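Local atomic coordinates of putative (Helicobacter pylori J99, PDB entry 4R7K), a protein that is of unknown function but belongs to the SRPBCC superfamily, whose helix-grip members commonly bind hydrophobic ligands. Residues F57-R65 and F112-L121; D132-L142 and I153-A164. One frame throughout, in Å; residues are numbered along the deposited sequence. Where two conformers were deposited one is given.

Contact 1: residues F57-R65 and F112-L121; sequences FNKVVQHLR and FELKDAILRL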
loop_
_atom_site.group_PDB
_atom_site.type_symbol
_atom_site.label_atom_id
_atom_site.label_comp_id
_atom_site.label_asym_id
_atom_site.label_seq_id
_atom_site.Cartn_x
_atom_site.Cartn_y
_atom_site.Cartn_z
ATOM N N PHE A 57 -2.343 15.914 -23.887
ATOM C CA PHE A 57 -1.695 14.743 -24.472
ATOM C C PHE A 57 -0.216 14.980 -24.732
ATOM O O PHE A 57 0.610 14.209 -24.296
ATOM C CB PHE A 57 -2.396 14.340 -25.770
ATOM C CG PHE A 57 -1.705 13.243 -26.549
ATOM C CD1 PHE A 57 -1.919 11.908 -26.232
ATOM C CD2 PHE A 57 -0.922 13.544 -27.653
ATOM C CE1 PHE A 57 -1.315 10.904 -26.966
ATOM C CE2 PHE A 57 -0.301 12.542 -28.387
ATOM C CZ PHE A 57 -0.501 11.220 -28.052
ATOM N N ASN A 58 0.102 16.039 -25.465
ATOM C CA ASN A 58 1.505 16.322 -25.816
ATOM C C ASN A 58 2.425 16.404 -24.613
ATOM O O ASN A 58 3.542 15.886 -24.634
ATOM C CB ASN A 58 1.589 17.569 -26.699
ATOM C CG ASN A 58 1.278 17.250 -28.156
ATOM O OD1 ASN A 58 1.604 16.151 -28.651
ATOM N ND2 ASN A 58 0.675 18.188 -28.850
ATOM N N LYS A 59 1.949 17.041 -23.559
ATOM C CA LYS A 59 2.747 17.214 -22.360
ATOM C C LYS A 59 3.001 15.873 -21.680
ATOM O O LYS A 59 4.082 15.606 -21.201
ATOM C CB LYS A 59 2.053 18.233 -21.430
ATOM C CG LYS A 59 2.892 18.782 -20.284
ATOM C CD LYS A 59 4.235 19.399 -20.699
ATOM C CE LYS A 59 4.118 20.594 -21.614
ATOM N NZ LYS A 59 5.462 21.148 -21.952
ATOM N N VAL A 60 2.004 15.019 -21.659
ATOM C CA VAL A 60 2.158 13.711 -21.045
ATOM C C VAL A 60 3.193 12.894 -21.811
ATOM O O VAL A 60 4.093 12.293 -21.216
ATOM C CB VAL A 60 0.800 12.981 -20.966
ATOM C CG1 VAL A 60 0.989 11.526 -20.554
ATOM C CG2 VAL A 60 -0.124 13.706 -20.006
ATOM N N VAL A 61 3.103 12.916 -23.140
ATOM C CA VAL A 61 4.050 12.171 -23.972
ATOM C C VAL A 61 5.480 12.681 -23.698
ATOM O O VAL A 61 6.431 11.915 -23.517
ATOM C CB VAL A 61 3.663 12.272 -25.460
ATOM C CG1 VAL A 61 4.729 11.679 -26.356
ATOM C CG2 VAL A 61 2.342 11.592 -25.730
ATOM N N GLN A 62 5.623 13.997 -23.621
ATOM C CA GLN A 62 6.905 14.564 -23.372
ATOM C C GLN A 62 7.471 14.098 -22.060
ATOM O O GLN A 62 8.647 13.743 -21.982
ATOM C CB GLN A 62 6.767 16.071 -23.341
ATOM C CG GLN A 62 8.063 16.754 -23.051
ATOM C CD GLN A 62 7.895 18.229 -22.896
ATOM O OE1 GLN A 62 6.770 18.755 -22.928
ATOM N NE2 GLN A 62 9.009 18.917 -22.705
ATOM N N HIS A 63 6.649 14.094 -21.017
ATOM C CA HIS A 63 7.153 13.723 -19.693
ATOM C C HIS A 63 7.347 12.236 -19.488
ATOM O O HIS A 63 8.029 11.824 -18.538
ATOM C CB HIS A 63 6.299 14.297 -18.583
ATOM C CG HIS A 63 6.335 15.782 -18.511
ATOM N ND1 HIS A 63 5.246 16.533 -18.141
ATOM C CD2 HIS A 63 7.335 16.660 -18.763
ATOM C CE1 HIS A 63 5.569 17.812 -18.165
ATOM N NE2 HIS A 63 6.829 17.915 -18.551
ATOM N N LEU A 64 6.769 11.441 -20.367
ATOM C CA LEU A 64 6.982 9.996 -20.336
ATOM C C LEU A 64 8.190 9.649 -21.201
ATOM O O LEU A 64 9.061 8.901 -20.761
ATOM C CB LEU A 64 5.760 9.245 -20.855
ATOM C CG LEU A 64 5.970 7.746 -21.010
ATOM C CD1 LEU A 64 6.300 7.122 -19.661
ATOM C CD2 LEU A 64 4.726 7.101 -21.589
ATOM N N ARG A 65 8.223 10.150 -22.436
ATOM C CA ARG A 65 9.361 9.902 -23.337
ATOM C C ARG A 65 10.697 10.506 -22.883
ATOM O O ARG A 65 11.763 9.935 -23.142
ATOM C CB ARG A 65 9.106 10.483 -24.728
ATOM C CG ARG A 65 8.073 9.782 -25.566
ATOM C CD ARG A 65 8.119 10.434 -26.952
ATOM N NE ARG A 65 9.366 10.105 -27.665
ATOM C CZ ARG A 65 9.768 10.658 -28.812
ATOM N NH1 ARG A 65 9.061 11.632 -29.389
ATOM N NH2 ARG A 65 10.900 10.239 -29.376
ATOM N N PHE A 112 7.751 1.938 -30.529
ATOM C CA PHE A 112 7.554 3.368 -30.460
ATOM C C PHE A 112 6.740 3.826 -31.667
ATOM O O PHE A 112 7.215 3.775 -32.817
ATOM C CB PHE A 112 8.872 4.155 -30.417
ATOM C CG PHE A 112 8.650 5.636 -30.430
ATOM C CD1 PHE A 112 8.259 6.283 -29.286
ATOM C CD2 PHE A 112 8.761 6.359 -31.598
ATOM C CE1 PHE A 112 7.987 7.627 -29.288
ATOM C CE2 PHE A 112 8.501 7.717 -31.610
ATOM C CZ PHE A 112 8.099 8.343 -30.453
ATOM N N GLU A 113 5.520 4.260 -31.415
ATOM C CA GLU A 113 4.653 4.754 -32.464
ATOM C C GLU A 113 3.882 5.933 -31.896
ATOM O O GLU A 113 3.046 5.778 -30.997
ATOM C CB GLU A 113 3.708 3.660 -32.928
ATOM C CG GLU A 113 2.842 4.095 -34.104
ATOM C CD GLU A 113 2.018 2.957 -34.704
ATOM O OE1 GLU A 113 1.727 3.007 -35.924
ATOM O OE2 GLU A 113 1.681 2.005 -33.972
ATOM N N LEU A 114 4.181 7.127 -32.396
ATOM C CA LEU A 114 3.551 8.339 -31.904
ATOM C C LEU A 114 2.746 8.977 -33.008
ATOM O O LEU A 114 3.295 9.350 -34.038
ATOM C CB LEU A 114 4.609 9.317 -31.395
ATOM C CG LEU A 114 4.103 10.705 -30.945
ATOM C CD1 LEU A 114 3.082 10.606 -29.813
ATOM C CD2 LEU A 114 5.274 11.593 -30.534
ATOM N N LYS A 115 1.444 9.093 -32.773
ATOM C CA LYS A 115 0.506 9.718 -33.703
ATOM C C LYS A 115 -0.081 10.951 -33.012
ATOM O O LYS A 115 0.170 11.184 -31.812
ATOM C CB LYS A 115 -0.586 8.721 -34.121
ATOM C CG LYS A 115 0.004 7.444 -34.707
ATOM C CD LYS A 115 -0.932 6.716 -35.661
ATOM C CE LYS A 115 -2.092 6.054 -34.950
ATOM N NZ LYS A 115 -3.091 5.592 -35.958
ATOM N N ASP A 116 -0.856 11.741 -33.755
ATOM C CA ASP A 116 -1.472 12.963 -33.205
ATOM C C ASP A 116 -2.277 12.717 -31.925
ATOM O O ASP A 116 -2.377 13.586 -31.093
ATOM C CB ASP A 116 -2.436 13.607 -34.224
ATOM C CG ASP A 116 -1.720 14.241 -35.407
ATOM O OD1 ASP A 116 -0.482 14.379 -35.360
ATOM O OD2 ASP A 116 -2.408 14.632 -36.379
ATOM N N ALA A 117 -2.877 11.547 -31.785
ATOM C CA ALA A 117 -3.728 11.303 -30.625
ATOM C C ALA A 117 -3.473 10.014 -29.846
ATOM O O ALA A 117 -4.245 9.685 -28.980
ATOM C CB ALA A 117 -5.177 11.353 -31.054
ATOM N N ILE A 118 -2.393 9.323 -30.144
ATOM C CA ILE A 118 -2.068 8.095 -29.449
ATOM C C ILE A 118 -0.582 7.774 -29.528
ATOM O O ILE A 118 0.077 7.929 -30.583
ATOM C CB ILE A 118 -2.912 6.916 -29.974
ATOM C CG1 ILE A 118 -2.500 5.635 -29.253
ATOM C CG2 ILE A 118 -2.780 6.813 -31.479
ATOM C CD1 ILE A 118 -3.385 4.418 -29.486
ATOM N N LEU A 119 -0.047 7.379 -28.375
ATOM C CA LEU A 119 1.313 6.947 -28.251
ATOM C C LEU A 119 1.315 5.508 -27.794
ATOM O O LEU A 119 0.637 5.148 -26.837
ATOM C CB LEU A 119 2.076 7.756 -27.181
ATOM C CG LEU A 119 3.444 7.168 -26.784
ATOM C CD1 LEU A 119 4.388 7.241 -27.958
ATOM C CD2 LEU A 119 4.070 7.886 -25.582
ATOM N N ARG A 120 2.121 4.703 -28.454
ATOM C CA ARG A 120 2.435 3.358 -28.021
ATOM C C ARG A 120 3.936 3.291 -27.796
ATOM O O ARG A 120 4.745 3.546 -28.708
ATOM C CB ARG A 120 2.004 2.349 -29.057
ATOM C CG ARG A 120 0.487 2.230 -29.162
ATOM C CD ARG A 120 0.117 1.460 -30.437
ATOM N NE ARG A 120 -1.323 1.283 -30.590
ATOM C CZ ARG A 120 -2.010 0.314 -30.008
ATOM N NH1 ARG A 120 -1.410 -0.531 -29.190
ATOM N NH2 ARG A 120 -3.301 0.216 -30.208
ATOM N N LEU A 121 4.321 2.937 -26.585
ATOM C CA LEU A 121 5.725 2.901 -26.224
ATOM C C LEU A 121 5.971 1.698 -25.328
ATOM O O LEU A 121 5.183 1.418 -24.444
ATOM C CB LEU A 121 6.099 4.175 -25.457
ATOM C CG LEU A 121 7.483 4.203 -24.774
ATOM C CD1 LEU A 121 8.544 4.303 -25.847
ATOM C CD2 LEU A 121 7.566 5.427 -23.871
HETATM O O HOH W 1 -1.044 15.827 -30.807
#
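Phe112, on the strand that runs up to the hairpin turn, lies against the guanidinium of Arg65: its CZ sits over the centre of that group, 3.3 Å from Arg65 CZ, with the two planes 42° apart. A bend at chi3 (69°) folds the arginine's end against the ring, and NH2 is kept in place by the carbonyl of Leu90. Leu114 splits its branches, CD2 lying near Arg65 NH1 and CD1 meeting Val61 CG1 tip to tip at 4.0 Å. At the turn the Phe57 ring packs mostly on backbone, with its CE2 3.6 Å from Asp116 O; the CA of Ala117 lies over one face of the ring, and Phe57 CZ comes within 3.4 Å of Ile118 N. A water bonded to Asp116 O makes only a weak link to Asn58. On the returning strand Leu119 puts CD2 3.9 Å from Val61 CG1, and Leu121 CD2 meets Leu64 CD2 end to end at 4.0 Å. No direct hydrogen bond joins the segments. The helix runs along strand 118-121 at an axis angle of 14°, packing on one face of the sheet; Val60 touches both Leu186 of helix 174-190 and Val143 of neighbouring strand 136-146.

Contact 2: residues D132-L142 and I153-A164; sequences DEYLEVYHAWL and ILTQESQSGVPA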
loop_
_atom_site.group_PDB
_atom_site.type_symbol
_atom_site.label_atom_id
_atom_site.label_comp_id
_atom_site.label_asym_id
_atom_site.label_seq_id
_atom_site.Cartn_x
_atom_site.Cartn_y
_atom_site.Cartn_z
ATOM N N ASP A 132 18.327 -17.983 -10.240
ATOM C CA ASP A 132 17.000 -17.598 -9.749
ATOM C C ASP A 132 16.815 -16.096 -9.516
ATOM O O ASP A 132 15.717 -15.675 -9.167
ATOM C CB ASP A 132 16.636 -18.384 -8.473
ATOM C CG ASP A 132 16.395 -19.870 -8.745
ATOM O OD1 ASP A 132 16.472 -20.286 -9.918
ATOM O OD2 ASP A 132 16.112 -20.617 -7.787
ATOM N N GLU A 133 17.877 -15.314 -9.703
ATOM C CA GLU A 133 17.820 -13.862 -9.517
ATOM C C GLU A 133 17.572 -13.105 -10.832
ATOM O O GLU A 133 17.358 -11.894 -10.822
ATOM C CB GLU A 133 19.124 -13.375 -8.893
ATOM C CG GLU A 133 19.298 -13.760 -7.433
ATOM C CD GLU A 133 20.759 -13.801 -7.033
ATOM O OE1 GLU A 133 21.207 -12.909 -6.285
ATOM O OE2 GLU A 133 21.465 -14.710 -7.515
ATOM N N TYR A 134 17.616 -13.818 -11.947
ATOM C CA TYR A 134 17.419 -13.199 -13.253
ATOM C C TYR A 134 15.950 -12.836 -13.471
ATOM O O TYR A 134 15.073 -13.665 -13.291
ATOM C CB TYR A 134 17.873 -14.104 -14.383
ATOM C CG TYR A 134 17.642 -13.474 -15.736
ATOM C CD1 TYR A 134 18.407 -12.379 -16.142
ATOM C CD2 TYR A 134 16.668 -13.952 -16.608
ATOM C CE1 TYR A 134 18.224 -11.777 -17.369
ATOM C CE2 TYR A 134 16.477 -13.347 -17.854
ATOM C CZ TYR A 134 17.262 -12.256 -18.219
ATOM O OH TYR A 134 17.125 -11.625 -19.427
ATOM N N LEU A 135 15.710 -11.597 -13.867
ATOM C CA LEU A 135 14.359 -11.068 -14.126
ATOM C C LEU A 135 14.358 -10.350 -15.466
ATOM O O LEU A 135 15.245 -9.551 -15.737
ATOM C CB LEU A 135 13.963 -10.074 -13.047
ATOM C CG LEU A 135 12.598 -9.413 -13.153
ATOM C CD1 LEU A 135 11.512 -10.467 -13.171
ATOM C CD2 LEU A 135 12.352 -8.438 -12.004
ATOM N N GLU A 136 13.375 -10.651 -16.310
ATOM C CA GLU A 136 13.240 -9.978 -17.598
ATOM C C GLU A 136 11.807 -9.529 -17.693
ATOM O O GLU A 136 10.922 -10.301 -17.363
ATOM C CB GLU A 136 13.614 -10.903 -18.762
ATOM C CG GLU A 136 13.737 -10.188 -20.093
ATOM C CD GLU A 136 14.070 -11.133 -21.241
ATOM O OE1 GLU A 136 13.956 -12.347 -21.055
ATOM O OE2 GLU A 136 14.422 -10.663 -22.331
ATOM N N VAL A 137 11.587 -8.282 -18.129
ATOM C CA VAL A 137 10.236 -7.715 -18.238
ATOM C C VAL A 137 9.987 -6.993 -19.583
ATOM O O VAL A 137 10.935 -6.660 -20.302
ATOM C CB VAL A 137 9.962 -6.721 -17.084
ATOM C CG1 VAL A 137 10.371 -7.347 -15.743
ATOM C CG2 VAL A 137 10.700 -5.377 -17.259
ATOM N N TYR A 138 8.716 -6.766 -19.891
ATOM C CA TYR A 138 8.292 -5.981 -21.059
ATOM C C TYR A 138 7.276 -5.004 -20.505
ATOM O O TYR A 138 6.209 -5.413 -20.027
ATOM C CB TYR A 138 7.698 -6.874 -22.123
ATOM C CG TYR A 138 7.383 -6.185 -23.442
ATOM C CD1 TYR A 138 8.333 -6.100 -24.458
ATOM C CD2 TYR A 138 6.120 -5.690 -23.706
ATOM C CE1 TYR A 138 8.031 -5.489 -25.672
ATOM C CE2 TYR A 138 5.829 -5.056 -24.915
ATOM C CZ TYR A 138 6.775 -4.970 -25.892
ATOM O OH TYR A 138 6.444 -4.357 -27.095
ATOM N N HIS A 139 7.618 -3.724 -20.493
ATOM C CA HIS A 139 6.769 -2.700 -19.895
ATOM C C HIS A 139 6.220 -1.806 -21.003
ATOM O O HIS A 139 6.958 -1.130 -21.689
ATOM C CB HIS A 139 7.629 -1.883 -18.975
ATOM C CG HIS A 139 6.888 -0.871 -18.171
ATOM N ND1 HIS A 139 7.460 -0.230 -17.096
ATOM C CD2 HIS A 139 5.592 -0.477 -18.197
ATOM C CE1 HIS A 139 6.579 0.598 -16.563
ATOM N NE2 HIS A 139 5.439 0.467 -17.215
ATOM N N ALA A 140 4.906 -1.827 -21.169
ATOM C CA ALA A 140 4.270 -1.137 -22.274
ATOM C C ALA A 140 3.384 -0.027 -21.764
ATOM O O ALA A 140 2.829 -0.080 -20.623
ATOM C CB ALA A 140 3.456 -2.114 -23.093
ATOM N N TRP A 141 3.230 0.958 -22.623
ATOM C CA TRP A 141 2.464 2.126 -22.328
ATOM C C TRP A 141 1.610 2.485 -23.507
ATOM O O TRP A 141 2.037 2.353 -24.688
ATOM C CB TRP A 141 3.395 3.329 -22.054
ATOM C CG TRP A 141 4.316 3.245 -20.882
ATOM C CD1 TRP A 141 5.500 2.559 -20.821
ATOM C CD2 TRP A 141 4.183 3.926 -19.625
ATOM N NE1 TRP A 141 6.098 2.764 -19.593
ATOM C CE2 TRP A 141 5.311 3.595 -18.844
ATOM C CE3 TRP A 141 3.225 4.806 -19.087
ATOM C CZ2 TRP A 141 5.479 4.064 -17.544
ATOM C CZ3 TRP A 141 3.388 5.256 -17.779
ATOM C CH2 TRP A 141 4.515 4.915 -17.039
ATOM N N LEU A 142 0.424 3.001 -23.197
ATOM C CA LEU A 142 -0.498 3.510 -24.191
ATOM C C LEU A 142 -1.101 4.784 -23.643
ATOM O O LEU A 142 -1.811 4.756 -22.625
ATOM C CB LEU A 142 -1.586 2.483 -24.497
ATOM C CG LEU A 142 -2.385 2.730 -25.792
ATOM C CD1 LEU A 142 -3.091 1.430 -26.193
ATOM C CD2 LEU A 142 -3.378 3.859 -25.564
ATOM N N ILE A 153 -4.046 7.098 -19.727
ATOM C CA ILE A 153 -2.710 6.556 -19.612
ATOM C C ILE A 153 -2.829 5.121 -19.090
ATOM O O ILE A 153 -3.233 4.892 -17.946
ATOM C CB ILE A 153 -1.785 7.378 -18.671
ATOM C CG1 ILE A 153 -1.834 8.851 -19.007
ATOM C CG2 ILE A 153 -0.359 6.852 -18.785
ATOM C CD1 ILE A 153 -1.141 9.767 -18.012
ATOM N N LEU A 154 -2.469 4.168 -19.933
ATOM C CA LEU A 154 -2.520 2.764 -19.600
ATOM C C LEU A 154 -1.121 2.262 -19.587
ATOM O O LEU A 154 -0.390 2.455 -20.580
ATOM C CB LEU A 154 -3.288 1.980 -20.665
ATOM C CG LEU A 154 -3.310 0.428 -20.547
ATOM C CD1 LEU A 154 -4.138 -0.046 -19.380
ATOM C CD2 LEU A 154 -3.865 -0.191 -21.817
ATOM N N THR A 155 -0.720 1.627 -18.478
ATOM C CA THR A 155 0.557 0.996 -18.430
ATOM C C THR A 155 0.430 -0.461 -17.900
ATOM O O THR A 155 -0.236 -0.747 -16.884
ATOM C CB THR A 155 1.603 1.822 -17.675
ATOM O OG1 THR A 155 2.898 1.271 -17.941
ATOM C CG2 THR A 155 1.343 1.822 -16.179
ATOM N N GLN A 156 1.082 -1.366 -18.603
ATOM C CA GLN A 156 1.020 -2.790 -18.307
ATOM C C GLN A 156 2.368 -3.389 -18.448
ATOM O O GLN A 156 3.123 -3.017 -19.343
ATOM C CB GLN A 156 0.033 -3.504 -19.236
ATOM C CG GLN A 156 -1.376 -2.985 -19.157
ATOM C CD GLN A 156 -2.362 -3.731 -20.037
ATOM O OE1 GLN A 156 -2.067 -4.134 -21.169
ATOM N NE2 GLN A 156 -3.549 -3.917 -19.514
ATOM N N GLU A 157 2.714 -4.302 -17.532
ATOM C CA GLU A 157 4.010 -4.950 -17.564
ATOM C C GLU A 157 3.826 -6.461 -17.380
ATOM O O GLU A 157 3.049 -6.919 -16.509
ATOM C CB GLU A 157 4.935 -4.428 -16.439
ATOM C CG GLU A 157 6.319 -5.055 -16.429
ATOM C CD GLU A 157 7.330 -4.332 -15.515
ATOM O OE1 GLU A 157 8.090 -5.032 -14.830
ATOM O OE2 GLU A 157 7.361 -3.077 -15.450
ATOM N N SER A 158 4.593 -7.196 -18.170
ATOM C CA SER A 158 4.633 -8.652 -18.155
ATOM C C SER A 158 6.062 -9.011 -17.756
ATOM O O SER A 158 7.026 -8.464 -18.326
ATOM C CB SER A 158 4.290 -9.160 -19.571
ATOM O OG SER A 158 4.317 -10.582 -19.657
ATOM N N GLN A 159 6.209 -9.952 -16.829
ATOM C CA GLN A 159 7.489 -10.285 -16.253
ATOM C C GLN A 159 7.742 -11.798 -16.276
ATOM O O GLN A 159 6.817 -12.608 -16.037
ATOM C CB GLN A 159 7.541 -9.829 -14.793
ATOM C CG GLN A 159 7.195 -8.380 -14.526
ATOM C CD GLN A 159 7.293 -8.007 -13.031
ATOM O OE1 GLN A 159 6.960 -8.794 -12.158
ATOM N NE2 GLN A 159 7.743 -6.787 -12.751
ATOM N N SER A 160 8.990 -12.160 -16.517
ATOM C CA SER A 160 9.396 -13.562 -16.527
ATOM C C SER A 160 10.643 -13.788 -15.663
ATOM O O SER A 160 11.594 -12.999 -15.695
ATOM C CB SER A 160 9.675 -14.031 -17.951
ATOM O OG SER A 160 8.478 -13.980 -18.721
ATOM N N GLY A 161 10.650 -14.904 -14.944
ATOM C CA GLY A 161 11.774 -15.277 -14.098
ATOM C C GLY A 161 11.283 -15.632 -12.721
ATOM O O GLY A 161 10.124 -15.335 -12.368
ATOM N N VAL A 162 12.160 -16.253 -11.937
ATOM C CA VAL A 162 11.795 -16.677 -10.596
ATOM C C VAL A 162 11.414 -15.497 -9.696
ATOM O O VAL A 162 10.500 -15.628 -8.911
ATOM C CB VAL A 162 12.883 -17.563 -9.944
ATOM C CG1 VAL A 162 12.585 -17.786 -8.472
ATOM C CG2 VAL A 162 12.973 -18.907 -10.650
ATOM N N PRO A 163 12.087 -14.336 -9.828
ATOM C CA PRO A 163 11.654 -13.235 -8.971
ATOM C C PRO A 163 10.246 -12.718 -9.311
ATOM O O PRO A 163 9.588 -12.169 -8.437
ATOM C CB PRO A 163 12.699 -12.151 -9.231
ATOM C CG PRO A 163 13.919 -12.900 -9.685
ATOM C CD PRO A 163 13.358 -14.026 -10.499
ATOM N N ALA A 164 9.813 -12.877 -10.564
ATOM C CA ALA A 164 8.482 -12.447 -10.977
ATOM C C ALA A 164 7.436 -13.327 -10.334
ATOM O O ALA A 164 6.375 -12.854 -9.920
ATOM C CB ALA A 164 8.364 -12.455 -12.495
HETATM O O HOH W 2 15.059 -16.227 -12.874
#
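Glu136 and Ser160 begin a ladder of backbone hydrogen bonds that continues through the pairs Tyr138-Ser158, Ala140-Gln156 and Leu142-Leu154, each bonded in both directions. Between these rungs, the non-hydrogen-bonded pairs bring CA-H groups to carbonyls, as in Glu157 CA to Tyr138 O (3.3 Å). Polar side chains add a cluster around Thr155. Its OG1, anti to the backbone N (chi1 -167°), gives its proton to Ala140 O at 3.0 Å and accepts from His139 NE2 at 2.8 Å, lying in the imidazole plane although the bond is bent to 136°. Ala140 O thus takes two donors, Thr155 OG1 and Gln156 N, from opposite faces of its plane. Farther along, Gln159 NE2 donates to Glu157 OE1 (2.7 Å), meeting it from above the carboxylate plane. Among apolar contacts, Thr155 CB makes a CH-pi contact 3.8 Å from the centroid of the Trp141 six-membered ring, Val137 CG1 lies against Gln159 CG, and Leu135 CD1 touches Ala164 CB. A water bridges Tyr134 O and Val162 N beside Gly161, the N-cap of helix 162-169. This is a regular antiparallel beta hairpin, whose His139, Trp141 and Glu157 face helix 174-190, consistent with the helix-grip fold.

Contact 1 closes along the chain before contact 2 opens, and their centres lie about 21 Å apart on opposite sides of the centre of the chain. Both reach the one antiparallel sheet, in which strands 118-126 and 136-146 are neighbours as well as consecutive in sequence. The seam between them is direct: Leu121 O probably accepts a hydrogen bond from Trp141 N (2.7 Å), Leu64 CD2 packs on Trp141 CE3, and Val60 CG1 reaches Ile153 CD1. Helix 57-65 and the long helix 174-190 therefore lie over the same side of the sheet, helix 57-65 covering the 112-121 hairpin while contact 2 supplies strands 136-146 and 150-160 beside it, consistent with the SRPBCC helix-grip fold.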